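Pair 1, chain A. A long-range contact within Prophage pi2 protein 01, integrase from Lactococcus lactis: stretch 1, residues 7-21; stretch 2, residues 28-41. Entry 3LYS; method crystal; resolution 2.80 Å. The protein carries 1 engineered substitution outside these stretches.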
# COMPACT_ATOMS: atom_id res chain seq x y z
N GLU A 7 -4.11 10.22 5.61
CA GLU A 7 -4.72 8.92 5.37
C GLU A 7 -3.86 8.12 4.44
O GLU A 7 -3.34 8.65 3.48
CB GLU A 7 -6.08 9.06 4.72
CG GLU A 7 -7.02 9.93 5.50
CD GLU A 7 -8.44 9.84 4.98
OE1 GLU A 7 -9.26 10.69 5.41
OE2 GLU A 7 -8.73 8.93 4.15
N ILE A 8 -3.71 6.83 4.71
CA ILE A 8 -2.90 5.98 3.86
C ILE A 8 -3.37 6.10 2.41
O ILE A 8 -2.55 6.27 1.50
CB ILE A 8 -3.01 4.52 4.30
CG1 ILE A 8 -2.26 3.62 3.32
CG2 ILE A 8 -4.47 4.12 4.41
CD1 ILE A 8 -0.78 3.78 3.38
N SER A 9 -4.67 6.00 2.18
CA SER A 9 -5.22 6.08 0.82
C SER A 9 -4.85 7.38 0.15
O SER A 9 -4.26 7.39 -0.93
CB SER A 9 -6.75 5.91 0.84
OG SER A 9 -7.38 6.74 1.82
N GLU A 10 -5.18 8.49 0.81
CA GLU A 10 -4.90 9.82 0.30
C GLU A 10 -3.45 10.00 -0.10
O GLU A 10 -3.13 10.46 -1.20
CB GLU A 10 -5.29 10.85 1.34
CG GLU A 10 -5.36 12.23 0.79
CD GLU A 10 -5.87 13.21 1.81
OE1 GLU A 10 -7.00 13.01 2.32
OE2 GLU A 10 -5.15 14.19 2.09
N TYR A 11 -2.56 9.64 0.82
CA TYR A 11 -1.14 9.74 0.58
C TYR A 11 -0.72 8.91 -0.62
O TYR A 11 0.02 9.39 -1.47
CB TYR A 11 -0.37 9.29 1.81
CG TYR A 11 1.08 9.00 1.53
CD1 TYR A 11 1.51 7.69 1.26
CD2 TYR A 11 2.03 10.02 1.46
CE1 TYR A 11 2.82 7.42 0.92
CE2 TYR A 11 3.35 9.76 1.12
CZ TYR A 11 3.74 8.46 0.84
OH TYR A 11 5.03 8.20 0.49
N PHE A 12 -1.17 7.67 -0.70
CA PHE A 12 -0.77 6.83 -1.83
C PHE A 12 -1.00 7.55 -3.15
O PHE A 12 -0.12 7.57 -4.01
CB PHE A 12 -1.54 5.50 -1.80
CG PHE A 12 -1.04 4.49 -2.80
CD1 PHE A 12 -1.61 4.39 -4.06
CD2 PHE A 12 0.02 3.63 -2.48
CE1 PHE A 12 -1.14 3.45 -4.99
CE2 PHE A 12 0.49 2.69 -3.40
CZ PHE A 12 -0.09 2.61 -4.65
N LYS A 13 -2.18 8.14 -3.32
CA LYS A 13 -2.49 8.87 -4.55
C LYS A 13 -1.47 9.98 -4.72
O LYS A 13 -0.84 10.10 -5.76
CB LYS A 13 -3.90 9.45 -4.48
CG LYS A 13 -4.34 10.21 -5.72
CD LYS A 13 -5.82 10.62 -5.62
CE LYS A 13 -6.32 11.27 -6.91
NZ LYS A 13 -5.63 12.55 -7.24
N ASP A 14 -1.31 10.79 -3.67
CA ASP A 14 -0.36 11.91 -3.65
C ASP A 14 1.00 11.41 -4.18
O ASP A 14 1.56 11.98 -5.11
CB ASP A 14 -0.24 12.41 -2.20
CG ASP A 14 0.47 13.76 -2.08
OD1 ASP A 14 1.57 13.90 -2.65
OD2 ASP A 14 -0.07 14.66 -1.38
N TRP A 15 1.48 10.33 -3.57
CA TRP A 15 2.76 9.70 -3.92
C TRP A 15 2.83 9.25 -5.38
O TRP A 15 3.69 9.71 -6.14
CB TRP A 15 3.00 8.48 -3.01
CG TRP A 15 4.26 7.73 -3.31
CD1 TRP A 15 5.52 8.12 -3.01
CD2 TRP A 15 4.38 6.50 -4.06
NE1 TRP A 15 6.43 7.22 -3.52
CE2 TRP A 15 5.76 6.21 -4.17
CE3 TRP A 15 3.46 5.62 -4.64
CZ2 TRP A 15 6.24 5.08 -4.84
CZ3 TRP A 15 3.94 4.50 -5.31
CH2 TRP A 15 5.32 4.24 -5.40
N MSE A 16 1.94 8.34 -5.77
CA MSE A 16 1.94 7.81 -7.13
C MSE A 16 1.94 8.87 -8.21
O MSE A 16 2.64 8.73 -9.21
CB MSE A 16 0.74 6.87 -7.33
CG MSE A 16 -0.65 7.51 -7.24
SE MSE A 16 -2.16 6.24 -7.40
CE MSE A 16 -1.96 5.75 -9.24
N GLU A 17 1.16 9.92 -8.01
CA GLU A 17 1.08 11.00 -8.99
C GLU A 17 2.37 11.81 -9.02
O GLU A 17 2.60 12.56 -9.96
CB GLU A 17 -0.11 11.92 -8.70
CG GLU A 17 -1.45 11.21 -8.77
CD GLU A 17 -2.61 12.16 -8.63
OE1 GLU A 17 -2.46 13.19 -7.93
OE2 GLU A 17 -3.69 11.88 -9.20
N LEU A 18 3.21 11.66 -8.01
CA LEU A 18 4.47 12.39 -7.98
C LEU A 18 5.62 11.63 -8.60
O LEU A 18 6.27 12.12 -9.52
CB LEU A 18 4.87 12.72 -6.55
CG LEU A 18 4.30 14.00 -5.98
CD1 LEU A 18 4.79 14.17 -4.57
CD2 LEU A 18 4.73 15.17 -6.83
N TYR A 19 5.86 10.43 -8.10
CA TYR A 19 6.98 9.63 -8.58
C TYR A 19 6.66 8.57 -9.61
O TYR A 19 7.57 7.96 -10.17
CB TYR A 19 7.67 8.97 -7.39
CG TYR A 19 8.02 9.92 -6.26
CD1 TYR A 19 7.01 10.51 -5.49
CD2 TYR A 19 9.34 10.24 -5.96
CE1 TYR A 19 7.32 11.40 -4.44
CE2 TYR A 19 9.66 11.12 -4.91
CZ TYR A 19 8.65 11.70 -4.16
OH TYR A 19 8.94 12.59 -3.13
N LYS A 20 5.38 8.34 -9.88
CA LYS A 20 5.03 7.29 -10.84
C LYS A 20 4.33 7.78 -12.10
O LYS A 20 4.72 7.42 -13.22
CB LYS A 20 4.15 6.25 -10.14
CG LYS A 20 4.73 4.86 -10.16
CD LYS A 20 5.97 4.76 -9.29
CE LYS A 20 6.66 3.44 -9.52
NZ LYS A 20 7.78 3.25 -8.58
N LYS A 21 3.30 8.59 -11.90
CA LYS A 21 2.49 9.15 -12.97
C LYS A 21 3.04 9.00 -14.39
O LYS A 21 2.94 7.94 -15.00
CB LYS A 21 2.21 10.63 -12.71
CG LYS A 21 0.74 11.01 -12.78
CD LYS A 21 0.07 10.57 -14.08
CE LYS A 21 -1.40 10.99 -14.11
NZ LYS A 21 -2.14 10.45 -15.29
N THR A 28 1.04 0.05 -16.84
CA THR A 28 1.58 -0.24 -15.53
C THR A 28 1.00 0.71 -14.48
O THR A 28 0.81 0.33 -13.32
CB THR A 28 3.10 -0.13 -15.53
OG1 THR A 28 3.63 -1.00 -16.53
CG2 THR A 28 3.67 -0.52 -14.17
N TYR A 29 0.72 1.93 -14.88
CA TYR A 29 0.16 2.90 -13.96
C TYR A 29 -1.22 2.44 -13.53
O TYR A 29 -1.69 2.75 -12.43
CB TYR A 29 0.06 4.28 -14.61
CG TYR A 29 -0.33 5.39 -13.66
CD1 TYR A 29 0.55 5.83 -12.68
CD2 TYR A 29 -1.57 6.02 -13.77
CE1 TYR A 29 0.21 6.88 -11.82
CE2 TYR A 29 -1.92 7.07 -12.92
CZ TYR A 29 -1.02 7.50 -11.96
OH TYR A 29 -1.36 8.56 -11.15
N LYS A 30 -1.89 1.68 -14.39
CA LYS A 30 -3.21 1.18 -14.09
C LYS A 30 -3.16 0.44 -12.76
O LYS A 30 -4.08 0.54 -11.95
CB LYS A 30 -3.68 0.23 -15.20
CG LYS A 30 -4.12 0.91 -16.50
CD LYS A 30 -5.44 1.66 -16.32
CE LYS A 30 -6.05 2.10 -17.66
NZ LYS A 30 -6.35 0.94 -18.56
N GLY A 31 -2.07 -0.28 -12.55
CA GLY A 31 -1.89 -1.05 -11.33
C GLY A 31 -1.96 -0.20 -10.08
O GLY A 31 -2.62 -0.55 -9.10
N TYR A 32 -1.26 0.93 -10.11
CA TYR A 32 -1.24 1.82 -8.97
C TYR A 32 -2.63 2.42 -8.74
O TYR A 32 -3.03 2.65 -7.60
CB TYR A 32 -0.21 2.93 -9.17
CG TYR A 32 1.23 2.44 -9.13
CD1 TYR A 32 1.75 1.66 -10.16
CD2 TYR A 32 2.05 2.73 -8.04
CE1 TYR A 32 3.07 1.17 -10.11
CE2 TYR A 32 3.36 2.25 -7.97
CZ TYR A 32 3.85 1.47 -9.01
OH TYR A 32 5.14 1.01 -8.96
N GLU A 33 -3.37 2.66 -9.81
CA GLU A 33 -4.69 3.23 -9.66
C GLU A 33 -5.58 2.20 -8.96
O GLU A 33 -6.41 2.55 -8.13
CB GLU A 33 -5.27 3.59 -11.02
CG GLU A 33 -4.30 4.29 -11.93
CD GLU A 33 -4.99 5.10 -13.01
OE1 GLU A 33 -5.52 6.19 -12.68
OE2 GLU A 33 -5.01 4.63 -14.17
N GLN A 34 -5.37 0.93 -9.31
CA GLN A 34 -6.13 -0.19 -8.73
C GLN A 34 -5.77 -0.32 -7.26
O GLN A 34 -6.63 -0.39 -6.38
CB GLN A 34 -5.80 -1.50 -9.44
CG GLN A 34 -6.55 -2.70 -8.87
CD GLN A 34 -8.06 -2.55 -8.97
OE1 GLN A 34 -8.65 -2.65 -10.05
NE2 GLN A 34 -8.70 -2.28 -7.84
N THR A 35 -4.47 -0.36 -7.00
CA THR A 35 -3.99 -0.47 -5.64
C THR A 35 -4.56 0.68 -4.82
O THR A 35 -4.92 0.51 -3.66
CB THR A 35 -2.46 -0.46 -5.63
OG1 THR A 35 -1.99 -1.63 -6.31
CG2 THR A 35 -1.94 -0.45 -4.22
N LEU A 36 -4.65 1.86 -5.43
CA LEU A 36 -5.20 3.02 -4.76
C LEU A 36 -6.64 2.71 -4.38
O LEU A 36 -7.03 2.85 -3.23
CB LEU A 36 -5.18 4.24 -5.69
CG LEU A 36 -6.12 5.38 -5.30
CD1 LEU A 36 -5.72 5.95 -3.95
CD2 LEU A 36 -6.08 6.46 -6.37
N LYS A 37 -7.42 2.29 -5.37
CA LYS A 37 -8.82 1.94 -5.18
C LYS A 37 -8.94 0.95 -4.02
O LYS A 37 -9.66 1.19 -3.05
CB LYS A 37 -9.37 1.31 -6.47
CG LYS A 37 -10.86 1.01 -6.50
CD LYS A 37 -11.31 0.55 -7.90
CE LYS A 37 -12.81 0.25 -7.94
NZ LYS A 37 -13.31 -0.03 -9.31
N TYR A 38 -8.22 -0.16 -4.14
CA TYR A 38 -8.21 -1.18 -3.10
C TYR A 38 -7.98 -0.53 -1.75
O TYR A 38 -8.73 -0.75 -0.80
CB TYR A 38 -7.08 -2.19 -3.36
CG TYR A 38 -7.39 -3.21 -4.43
CD1 TYR A 38 -6.37 -3.77 -5.17
CD2 TYR A 38 -8.69 -3.65 -4.66
CE1 TYR A 38 -6.62 -4.75 -6.11
CE2 TYR A 38 -8.95 -4.64 -5.61
CZ TYR A 38 -7.89 -5.19 -6.32
OH TYR A 38 -8.09 -6.20 -7.23
N LEU A 39 -6.94 0.28 -1.68
CA LEU A 39 -6.61 0.97 -0.45
C LEU A 39 -7.81 1.72 0.12
O LEU A 39 -8.09 1.65 1.31
CB LEU A 39 -5.45 1.93 -0.69
CG LEU A 39 -4.36 2.01 0.37
CD1 LEU A 39 -3.85 0.63 0.73
CD2 LEU A 39 -3.23 2.87 -0.14
N LYS A 40 -8.56 2.42 -0.73
CA LYS A 40 -9.71 3.17 -0.25
C LYS A 40 -10.76 2.28 0.38
O LYS A 40 -11.47 2.68 1.31
CB LYS A 40 -10.32 3.99 -1.39
CG LYS A 40 -9.43 5.10 -1.93
CD LYS A 40 -10.19 5.94 -2.92
CE LYS A 40 -9.33 7.07 -3.46
NZ LYS A 40 -10.05 7.88 -4.49
N THR A 41 -10.86 1.07 -0.15
CA THR A 41 -11.83 0.08 0.33
C THR A 41 -11.38 -0.56 1.65
O THR A 41 -11.89 -0.24 2.72
CB THR A 41 -12.02 -1.04 -0.72
OG1 THR A 41 -12.38 -0.46 -1.98
CG2 THR A 41 -13.11 -1.99 -0.28

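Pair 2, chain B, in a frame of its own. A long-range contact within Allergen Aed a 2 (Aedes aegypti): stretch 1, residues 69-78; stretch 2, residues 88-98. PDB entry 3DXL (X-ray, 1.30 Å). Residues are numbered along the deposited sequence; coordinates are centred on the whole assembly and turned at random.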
# COMPACT_ATOMS: atom_id res chain seq x y z
N ASP B 69 19.82 -0.39 -7.07
CA ASP B 69 19.66 -1.79 -7.44
C ASP B 69 18.71 -1.85 -8.63
O ASP B 69 17.54 -1.49 -8.51
CB ASP B 69 19.10 -2.59 -6.25
CG ASP B 69 19.12 -4.09 -6.46
OD1 ASP B 69 19.28 -4.55 -7.61
OD2 ASP B 69 18.97 -4.82 -5.46
N ALA B 70 19.22 -2.28 -9.78
CA ALA B 70 18.41 -2.32 -10.99
C ALA B 70 17.59 -3.61 -11.13
O ALA B 70 16.83 -3.76 -12.09
CB ALA B 70 19.28 -2.11 -12.21
N SER B 71 17.74 -4.52 -10.17
CA SER B 71 17.08 -5.82 -10.25
C SER B 71 15.56 -5.69 -10.42
O SER B 71 14.97 -6.43 -11.20
CB SER B 71 17.40 -6.68 -9.03
OG SER B 71 18.80 -6.85 -8.88
N VAL B 72 14.95 -4.74 -9.71
CA VAL B 72 13.50 -4.56 -9.79
C VAL B 72 13.05 -4.15 -11.19
O VAL B 72 11.96 -4.50 -11.62
CB VAL B 72 12.96 -3.59 -8.69
CG1 VAL B 72 13.52 -2.19 -8.87
CG2 VAL B 72 11.44 -3.57 -8.70
N ILE B 73 13.91 -3.42 -11.93
CA ILE B 73 13.58 -3.02 -13.29
C ILE B 73 13.38 -4.26 -14.18
O ILE B 73 12.40 -4.35 -14.92
CB ILE B 73 14.65 -2.07 -13.87
CG1 ILE B 73 14.64 -0.76 -13.09
CG2 ILE B 73 14.42 -1.83 -15.38
CD1 ILE B 73 15.87 0.11 -13.35
N GLN B 74 14.31 -5.20 -14.09
CA GLN B 74 14.19 -6.44 -14.87
C GLN B 74 13.01 -7.31 -14.40
O GLN B 74 12.31 -7.89 -15.23
CB GLN B 74 15.50 -7.23 -14.85
CG GLN B 74 16.69 -6.50 -15.52
CD GLN B 74 16.48 -6.15 -17.00
OE1 GLN B 74 15.71 -6.80 -17.72
NE2 GLN B 74 17.18 -5.11 -17.46
N GLU B 75 12.78 -7.36 -13.08
CA GLU B 75 11.63 -8.09 -12.54
C GLU B 75 10.33 -7.48 -13.06
O GLU B 75 9.41 -8.20 -13.46
CB GLU B 75 11.64 -8.09 -11.01
CG GLU B 75 12.62 -9.05 -10.38
CD GLU B 75 12.40 -10.50 -10.80
OE1 GLU B 75 11.24 -10.98 -10.74
OE2 GLU B 75 13.38 -11.14 -11.21
N GLN B 76 10.27 -6.15 -13.05
CA GLN B 76 9.11 -5.43 -13.51
C GLN B 76 8.81 -5.68 -14.99
O GLN B 76 7.67 -5.94 -15.38
CB GLN B 76 9.26 -3.94 -13.21
CG GLN B 76 7.99 -3.13 -13.39
CD GLN B 76 6.93 -3.41 -12.33
OE1 GLN B 76 7.14 -4.19 -11.40
NE2 GLN B 76 5.80 -2.77 -12.48
N PHE B 77 9.85 -5.61 -15.82
CA PHE B 77 9.71 -5.82 -17.26
C PHE B 77 9.33 -7.27 -17.60
O PHE B 77 8.56 -7.50 -18.52
CB PHE B 77 11.00 -5.38 -17.96
CG PHE B 77 10.96 -5.46 -19.46
CD1 PHE B 77 9.86 -5.01 -20.18
CD2 PHE B 77 12.06 -5.96 -20.16
CE1 PHE B 77 9.85 -5.08 -21.58
CE2 PHE B 77 12.06 -6.03 -21.55
CZ PHE B 77 10.96 -5.59 -22.26
N LYS B 78 9.88 -8.22 -16.85
CA LYS B 78 9.51 -9.63 -17.01
C LYS B 78 8.01 -9.84 -16.77
O LYS B 78 7.36 -10.57 -17.51
CB LYS B 78 10.34 -10.50 -16.07
CG LYS B 78 10.06 -11.99 -16.16
CD LYS B 78 10.94 -12.75 -15.19
CE LYS B 78 10.90 -14.25 -15.45
NZ LYS B 78 11.74 -14.98 -14.46
N LYS B 88 15.26 0.04 -24.38
CA LYS B 88 15.01 1.17 -23.49
C LYS B 88 15.03 0.74 -22.02
O LYS B 88 15.59 1.43 -21.18
CB LYS B 88 13.71 1.88 -23.88
CG LYS B 88 13.80 2.57 -25.25
CD LYS B 88 12.55 3.33 -25.64
CE LYS B 88 12.82 4.30 -26.79
NZ LYS B 88 13.64 3.71 -27.89
N VAL B 89 14.44 -0.41 -21.73
CA VAL B 89 14.47 -0.96 -20.38
C VAL B 89 15.91 -1.25 -19.96
O VAL B 89 16.33 -0.92 -18.85
CB VAL B 89 13.61 -2.24 -20.27
CG1 VAL B 89 13.80 -2.92 -18.90
CG2 VAL B 89 12.15 -1.91 -20.51
N GLU B 90 16.67 -1.85 -20.87
CA GLU B 90 18.08 -2.13 -20.61
C GLU B 90 18.90 -0.85 -20.38
O GLU B 90 19.74 -0.82 -19.48
CB GLU B 90 18.68 -3.02 -21.71
CG GLU B 90 18.18 -4.47 -21.57
CD GLU B 90 18.53 -5.39 -22.72
OE1 GLU B 90 18.93 -4.91 -23.81
OE2 GLU B 90 18.38 -6.61 -22.53
N ALA B 91 18.63 0.19 -21.16
CA ALA B 91 19.32 1.48 -20.99
C ALA B 91 19.03 2.07 -19.60
O ALA B 91 19.92 2.59 -18.95
CB ALA B 91 18.94 2.46 -22.09
N TYR B 92 17.78 1.96 -19.15
CA TYR B 92 17.36 2.45 -17.85
C TYR B 92 18.02 1.63 -16.74
O TYR B 92 18.60 2.19 -15.80
CB TYR B 92 15.82 2.41 -17.77
CG TYR B 92 15.18 2.70 -16.43
CD1 TYR B 92 15.69 3.67 -15.56
CD2 TYR B 92 14.02 2.03 -16.05
CE1 TYR B 92 15.07 3.93 -14.35
CE2 TYR B 92 13.39 2.29 -14.83
CZ TYR B 92 13.92 3.24 -13.99
OH TYR B 92 13.29 3.49 -12.79
N ALA B 93 17.97 0.31 -16.86
CA ALA B 93 18.61 -0.55 -15.87
C ALA B 93 20.11 -0.28 -15.79
O ALA B 93 20.68 -0.21 -14.70
CB ALA B 93 18.35 -2.02 -16.18
N ASN B 94 20.75 -0.13 -16.95
CA ASN B 94 22.18 0.20 -17.01
C ASN B 94 22.51 1.51 -16.29
O ASN B 94 23.48 1.57 -15.54
CB ASN B 94 22.66 0.25 -18.47
CG ASN B 94 22.79 -1.12 -19.08
OD1 ASN B 94 22.84 -2.13 -18.38
ND2 ASN B 94 22.86 -1.17 -20.41
N ALA B 95 21.70 2.55 -16.52
CA ALA B 95 21.90 3.83 -15.84
C ALA B 95 21.80 3.69 -14.32
O ALA B 95 22.59 4.28 -13.58
CB ALA B 95 20.92 4.87 -16.37
N VAL B 96 20.85 2.89 -13.85
CA VAL B 96 20.73 2.64 -12.41
C VAL B 96 21.93 1.84 -11.88
O VAL B 96 22.53 2.23 -10.87
CB VAL B 96 19.39 1.95 -12.06
CG1 VAL B 96 19.35 1.53 -10.58
CG2 VAL B 96 18.23 2.87 -12.36
N LYS B 97 22.29 0.76 -12.57
CA LYS B 97 23.44 -0.07 -12.20
C LYS B 97 24.75 0.70 -12.07
O LYS B 97 25.60 0.35 -11.24
CB LYS B 97 23.62 -1.20 -13.23
CG LYS B 97 22.77 -2.42 -12.97
CD LYS B 97 23.00 -3.52 -14.01
CE LYS B 97 24.22 -4.38 -13.70
NZ LYS B 97 25.50 -3.63 -13.82
N GLN B 98 24.90 1.75 -12.87
CA GLN B 98 26.14 2.52 -12.94
C GLN B 98 26.18 3.75 -12.03
O GLN B 98 27.20 4.43 -11.93
CB GLN B 98 26.43 2.90 -14.39
CG GLN B 98 26.78 1.69 -15.27
CD GLN B 98 26.52 1.92 -16.74
OE1 GLN B 98 26.71 3.02 -17.26
NE2 GLN B 98 26.08 0.88 -17.43
O HOH W 1 15.70 -7.12 -20.87

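Two antiparallel helices can be packed with quite different side chains, provided that the same backbone positions face the partner. In pair 1 the helices spanning 8-19 and 28-41 run at 166° with axes 8.9 Å apart at closest approach; in pair 2 the helices spanning 71-78 and 88-97 run at 161° and approach to 9.4 Å. Fourteen central residues superpose with an RMSD of 0.7 Å. Neither pair has a direct hydrogen bond across the stretches, so each contact is essentially a matter of fit.

The clearest common element is a knob in a hole. Phe A12, matched by Ile B73, sits among Tyr A32, Thr A35, Leu A36 and Leu A39; Ile B73 sits among the matching Val B89, Tyr B92, Ala B93 and Val B96. Aromatic groups take different places in the two. Pair 1 has an aromatic knob and one aromatic wall residue, Tyr A32, and Phe A12 CZ lies 3.6 Å from Thr A35 CG2. Pair 2 has an aliphatic knob and its aromatic wall residue at a different position: Tyr B92, the counterpart of Thr A35, receives Ile B73 CD1 over one face, 3.7 Å from the ring centroid.

One turn along, Met A16, a selenomethionine, matches Phe B77. Its flexible chain reaches among Tyr A29, Tyr A32, Glu A33 and Leu A36, with Met A16 CE 3.3 Å from Tyr A32 CB. Phe B77 instead offers a flat surface, and Val B89 CG2 lies over it, 3.8 Å from the ring centroid. Tyr A32, which matches Val B89, also uses its face, carrying Lys A20 CG 3.8 Å from its centroid.

Close to the start of the first helix, Ser A9 matches Ala B70, and both point toward the other helix. These small residues accompany close backbone approaches: Ser A9 CA to Leu A39 CA is 5.4 Å, and Ala B70 CA to Ala B93 CA is 5.2 Å. The matched lysines contribute aliphatic carbon here, Lys A40 CG lying 3.9 Å from Ser A9 CB and Lys B97 CG 3.6 Å from Ala B70 CB.

Leu A36 and its match Ala B93 differ in size, and the surroundings differ with them. Leu A36 is itself a knob among Ser A9, Phe A12, Lys A13 and Met A16. Beside the smaller Ala B93, Gln B74 folds its end inward, bringing Gln B74 NE2 to 3.5 Å from Ala B93 CB. A water then donates to Gln B74 OE1 and Glu B90 OE2, each 3.2 Å from its oxygen, bridging the helices at the margin. The matching Lys A13 turns along its own helix, where Lys A13 NZ forms a 2.8 Å salt bridge with Glu A17 OE2.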